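Local coordinates for protein (R)-specific secondary-alkylsulfatase (Pseudomonas sp., PDB 4AXH) that hydrolyses secondary alkyl sulfates enantioselectively, using zinc and inverting the configuration of (R)-substrates to give (S)-alcohols and sulfate, at residues 30-35 with 499-503; 138-144 with 278-282. All coordinates share one frame; numbering follows the deposited sequence.

Contact 1. Residues 30-35 with 499-503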
loop_
_atom_site.group_PDB
_atom_site.type_symbol
_atom_site.label_atom_id
_atom_site.label_comp_id
_atom_site.label_asym_id
_atom_site.label_seq_id
_atom_site.Cartn_x
_atom_site.Cartn_y
_atom_site.Cartn_z
ATOM N N GLU A 30 -33.488 -6.149 22.354
ATOM C CA GLU A 30 -34.475 -5.362 21.581
ATOM C C GLU A 30 -34.444 -3.826 21.843
ATOM O O GLU A 30 -34.881 -3.071 20.961
ATOM C CB GLU A 30 -35.926 -5.890 21.740
ATOM C CG GLU A 30 -36.066 -7.393 21.917
ATOM C CD GLU A 30 -37.299 -7.834 22.685
ATOM O OE1 GLU A 30 -37.455 -7.427 23.860
ATOM O OE2 GLU A 30 -38.089 -8.626 22.122
ATOM N N SER A 31 -33.966 -3.373 23.047
ATOM C CA SER A 31 -33.870 -1.949 23.452
ATOM C C SER A 31 -32.818 -1.177 22.630
ATOM O O SER A 31 -31.773 -1.728 22.260
ATOM C CB SER A 31 -33.597 -1.812 24.953
ATOM O OG SER A 31 -33.257 -0.493 25.361
ATOM N N LEU A 32 -33.096 0.104 22.374
ATOM C CA LEU A 32 -32.262 0.982 21.546
ATOM C C LEU A 32 -31.503 2.063 22.332
ATOM O O LEU A 32 -30.766 2.849 21.737
ATOM C CB LEU A 32 -33.163 1.623 20.483
ATOM C CG LEU A 32 -33.006 1.126 19.056
ATOM C CD1 LEU A 32 -33.528 -0.303 18.878
ATOM C CD2 LEU A 32 -33.748 2.040 18.119
ATOM N N ASP A 33 -31.690 2.114 23.653
ATOM C CA ASP A 33 -31.057 3.116 24.512
ATOM C C ASP A 33 -29.588 2.762 24.801
ATOM O O ASP A 33 -29.220 1.589 24.744
ATOM C CB ASP A 33 -31.854 3.280 25.830
ATOM C CG ASP A 33 -33.376 3.207 25.686
ATOM O OD1 ASP A 33 -33.907 2.074 25.515
ATOM O OD2 ASP A 33 -34.039 4.278 25.765
ATOM N N SER A 34 -28.750 3.782 25.109
ATOM C CA SER A 34 -27.326 3.613 25.431
ATOM C C SER A 34 -27.128 2.852 26.770
ATOM O O SER A 34 -27.154 3.444 27.859
ATOM C CB SER A 34 -26.605 4.959 25.442
ATOM O OG SER A 34 -25.223 4.813 25.737
ATOM N N LYS A 35 -26.941 1.522 26.658
ATOM C CA LYS A 35 -26.748 0.587 27.778
ATOM C C LYS A 35 -25.529 0.972 28.637
ATOM O O LYS A 35 -24.533 1.432 28.072
ATOM C CB LYS A 35 -26.588 -0.844 27.260
ATOM C CG LYS A 35 -27.586 -1.224 26.174
ATOM C CD LYS A 35 -28.914 -1.767 26.724
ATOM C CE LYS A 35 -30.139 -1.095 26.153
ATOM N NZ LYS A 35 -30.232 -1.264 24.679
ATOM N N ALA A 499 -29.986 -4.074 17.410
ATOM C CA ALA A 499 -29.903 -3.573 18.786
ATOM C C ALA A 499 -28.835 -4.306 19.575
ATOM O O ALA A 499 -28.117 -3.676 20.351
ATOM C CB ALA A 499 -31.251 -3.703 19.482
ATOM N N LEU A 500 -28.715 -5.631 19.349
ATOM C CA LEU A 500 -27.754 -6.499 20.005
ATOM C C LEU A 500 -26.371 -6.190 19.523
ATOM O O LEU A 500 -25.517 -5.910 20.363
ATOM C CB LEU A 500 -28.110 -7.979 19.792
ATOM C CG LEU A 500 -28.844 -8.739 20.948
ATOM C CD1 LEU A 500 -29.505 -7.812 21.970
ATOM C CD2 LEU A 500 -29.847 -9.726 20.399
ATOM N N GLN A 501 -26.151 -6.147 18.180
ATOM C CA GLN A 501 -24.835 -5.805 17.630
ATOM C C GLN A 501 -24.388 -4.408 18.067
ATOM O O GLN A 501 -23.204 -4.216 18.341
ATOM C CB GLN A 501 -24.768 -5.962 16.119
ATOM C CG GLN A 501 -23.357 -6.343 15.657
ATOM C CD GLN A 501 -22.972 -5.829 14.278
ATOM O OE1 GLN A 501 -23.901 -5.222 13.540
ATOM N NE2 GLN A 501 -21.822 -5.964 13.848
ATOM N N ALA A 502 -25.334 -3.461 18.202
ATOM C CA ALA A 502 -25.043 -2.102 18.660
ATOM C C ALA A 502 -24.629 -2.123 20.119
ATOM O O ALA A 502 -23.687 -1.416 20.483
ATOM C CB ALA A 502 -26.245 -1.204 18.463
ATOM N N ASP A 503 -25.278 -2.979 20.936
ATOM C CA ASP A 503 -25.004 -3.141 22.373
ATOM C C ASP A 503 -23.602 -3.697 22.626
ATOM O O ASP A 503 -22.899 -3.202 23.509
ATOM C CB ASP A 503 -26.075 -4.037 23.050
ATOM C CG ASP A 503 -27.403 -3.358 23.428
ATOM O OD1 ASP A 503 -27.688 -2.251 22.904
ATOM O OD2 ASP A 503 -28.152 -3.931 24.261
HETATM O O HOH W 1 -29.544 -0.833 21.574
#

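Contact 2. Residues 138-144 with 278-282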
loop_
_atom_site.group_PDB
_atom_site.type_symbol
_atom_site.label_atom_id
_atom_site.label_comp_id
_atom_site.label_asym_id
_atom_site.label_seq_id
_atom_site.Cartn_x
_atom_site.Cartn_y
_atom_site.Cartn_z
ATOM N N ILE A 138 6.041 32.481 17.281
ATOM C CA ILE A 138 7.398 32.969 17.556
ATOM C C ILE A 138 7.336 34.486 17.438
ATOM O O ILE A 138 6.846 35.012 16.432
ATOM C CB ILE A 138 8.479 32.395 16.590
ATOM C CG1 ILE A 138 8.295 30.909 16.290
ATOM C CG2 ILE A 138 9.882 32.677 17.084
ATOM C CD1 ILE A 138 8.953 30.463 14.940
ATOM N N GLU A 139 7.844 35.195 18.453
ATOM C CA GLU A 139 7.873 36.658 18.428
ATOM C C GLU A 139 8.781 37.277 17.351
ATOM O O GLU A 139 8.347 37.384 16.193
ATOM C CB GLU A 139 7.937 37.274 19.818
ATOM C CG GLU A 139 6.523 37.274 20.383
ATOM C CD GLU A 139 6.263 37.474 21.854
ATOM O OE1 GLU A 139 7.181 37.894 22.596
ATOM O OE2 GLU A 139 5.088 37.312 22.244
ATOM N N GLY A 140 10.016 37.602 17.665
ATOM C CA GLY A 140 10.865 38.176 16.625
ATOM C C GLY A 140 10.864 39.689 16.599
ATOM O O GLY A 140 10.038 40.332 17.268
ATOM N N ASP A 141 11.804 40.254 15.809
ATOM C CA ASP A 141 12.088 41.690 15.667
ATOM C C ASP A 141 10.898 42.644 15.547
ATOM O O ASP A 141 10.637 43.392 16.497
ATOM C CB ASP A 141 13.199 41.959 14.625
ATOM C CG ASP A 141 14.578 41.416 15.002
ATOM O OD1 ASP A 141 14.810 41.139 16.214
ATOM O OD2 ASP A 141 15.442 41.323 14.108
ATOM N N SER A 142 10.166 42.602 14.410
ATOM C CA SER A 142 9.031 43.494 14.143
ATOM C C SER A 142 7.638 42.870 14.325
ATOM O O SER A 142 6.808 43.439 15.036
ATOM C CB SER A 142 9.163 44.145 12.768
ATOM O OG SER A 142 9.258 43.202 11.713
ATOM N N GLY A 143 7.396 41.731 13.671
ATOM C CA GLY A 143 6.105 41.061 13.712
ATOM C C GLY A 143 6.142 39.703 14.362
ATOM O O GLY A 143 6.808 39.530 15.382
ATOM N N LEU A 144 5.399 38.744 13.771
ATOM C CA LEU A 144 5.249 37.372 14.262
ATOM C C LEU A 144 5.560 36.342 13.210
ATOM O O LEU A 144 5.191 36.491 12.038
ATOM C CB LEU A 144 3.813 37.102 14.768
ATOM C CG LEU A 144 3.214 38.001 15.858
ATOM C CD1 LEU A 144 1.784 37.638 16.092
ATOM C CD2 LEU A 144 3.952 37.890 17.170
ATOM N N ASP A 278 12.823 38.117 10.257
ATOM C CA ASP A 278 12.492 38.969 11.409
ATOM C C ASP A 278 13.358 38.663 12.652
ATOM O O ASP A 278 12.890 38.724 13.794
ATOM C CB ASP A 278 10.981 38.974 11.709
ATOM C CG ASP A 278 10.499 40.247 12.388
ATOM O OD1 ASP A 278 11.067 41.334 12.103
ATOM O OD2 ASP A 278 9.541 40.166 13.185
ATOM N N GLY A 279 14.632 38.365 12.402
ATOM C CA GLY A 279 15.598 38.055 13.442
ATOM C C GLY A 279 15.284 36.758 14.153
ATOM O O GLY A 279 15.503 36.641 15.362
ATOM N N VAL A 280 14.731 35.784 13.401
ATOM C CA VAL A 280 14.344 34.460 13.881
ATOM C C VAL A 280 15.051 33.461 12.989
ATOM O O VAL A 280 14.869 33.490 11.771
ATOM C CB VAL A 280 12.796 34.257 13.908
ATOM C CG1 VAL A 280 12.431 32.833 14.283
ATOM C CG2 VAL A 280 12.125 35.236 14.860
ATOM N N GLU A 281 15.892 32.609 13.595
ATOM C CA GLU A 281 16.628 31.575 12.887
ATOM C C GLU A 281 15.750 30.330 12.845
ATOM O O GLU A 281 15.199 29.903 13.869
ATOM C CB GLU A 281 17.952 31.261 13.603
ATOM C CG GLU A 281 19.149 32.072 13.159
ATOM C CD GLU A 281 20.338 31.890 14.082
ATOM O OE1 GLU A 281 20.978 30.813 14.029
ATOM O OE2 GLU A 281 20.605 32.809 14.891
ATOM N N LEU A 282 15.625 29.753 11.640
ATOM C CA LEU A 282 14.840 28.556 11.365
ATOM C C LEU A 282 15.684 27.606 10.563
ATOM O O LEU A 282 16.203 27.988 9.519
ATOM C CB LEU A 282 13.568 28.881 10.541
ATOM C CG LEU A 282 12.745 30.111 10.921
ATOM C CD1 LEU A 282 11.923 30.589 9.760
ATOM C CD2 LEU A 282 11.862 29.826 12.098
#

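Contact 1. Residues 30-35 with 499-503
Lys35 NZ is gripped from both segments. Across the contact it donates to Asp503 in a salt bridge, with NZ 3.3 Å from Asp503 OD1 on the syn lone pair of that oxygen; a longer, weak bond runs to Asp503 OD2. Within its own loop NZ makes weak bonds to the backbone oxygens Ser31 O (2.9 Å from NZ) and Asp33 O, and to Ser31 OG. Three N-H groups must be shared among these five oxygens, which probably explains why most of the bonds are weak. With CG anti to the carbonyl carbon (chi1 -44°) the lysine chain starts toward the helix, its methylenes running beside the Asp503 carboxylate, and bends further out turn NZ back over its own loop. Ser31 OG in turn bonds to Asp33 OD1 at 2.7 Å, on its anti lone pair. Ala499 CB lies beside the backbone oxygen Ser31 O, and Leu32 CD1 is its apolar neighbour at 4.1 Å. Arg529 of helix 515-529 forms a second salt bridge with Asp503 OD1. Two cations on one carboxylate would probably keep Asp503 charged, and the N-terminal loop is thereby tied by its lysine to helix 495-511 of the alkyl sulfatase dimerisation region.

Contact 2. Residues 138-144 with 278-282
Asp278 puts its carboxylate into the mouth of the 138-144 loop, where it collects the N-H groups of Ser142 and Gly143. Asp278 OD1 accepts from Ser142 N at 2.8 Å and Asp278 OD2 from Gly143 N at 2.7 Å, both on the syn side but out of the carboxylate plane, by 21° and 27°. Ser142 OG adds a third bond, 2.6 Å to Asp278 OD1, coming from above that plane; with chi1 at 58°, OG sits between its own backbone N and carbonyl carbon, turned to the carboxylate. One residue earlier, Asp141 N meets Asp278 O at 2.8 Å, so side chain and backbone of one residue hold three consecutive loop N-H groups.

The close-packed part lies deeper. Gly140 brings its bare CA to 3.7 Å from Val280 CG2, while Ile138 CG2 lies 3.8 Å from Val280 CG1 and Ile138 CD1 touches Leu282 CD2 at 4.1 Å. Ile138 also packs on Val145 and Ile147 of strand 144-147 and on Phe303, which makes this end continuous with the hydrophobic interior.

Toward solvent the fit is looser. Asp141 and Gly279 are exposed, and the Asp141 side chain only passes beside Gly279 CA. Its carboxylate stands near that of Asp278 without contact, a like charge that the gathered N-H groups probably help to offset.

Asp278 and Gly279, both with left-handed helical backbone angles, form the type I' turn of the beta hairpin 272-277/280-286, and 138-144 links the antiparallel strands 135-138 and 144-147. Two hairpin ends, one from each of the facing beta sheets, thus meet at the rim of the alpha-beta/beta-alpha sandwich of the metallo-beta-lactamase fold.

How the contacts relate
Contacts 1 and 2 lie on opposite sides of the chain's centre, 56 Å apart between centres and about 43 Å between nearest atoms, so neither touches the other. In sequence, contact 2 is nested inside the long loop that contact 1 closes: the N-terminal loop 30-35 reaches helix 495-511, and the metallo-beta-lactamase domain is threaded in between. That domain carries the two zinc ions, bound by residues including His179, Asp310 and His355, and both contacts lie away from the zinc and sulfate sites. Contact 2 joins a loop and a hairpin turn from the two sheets of the catalytic domain; contact 1 belongs to the helical dimerisation region, where Gln501 packs on Ala440 of the second subunit.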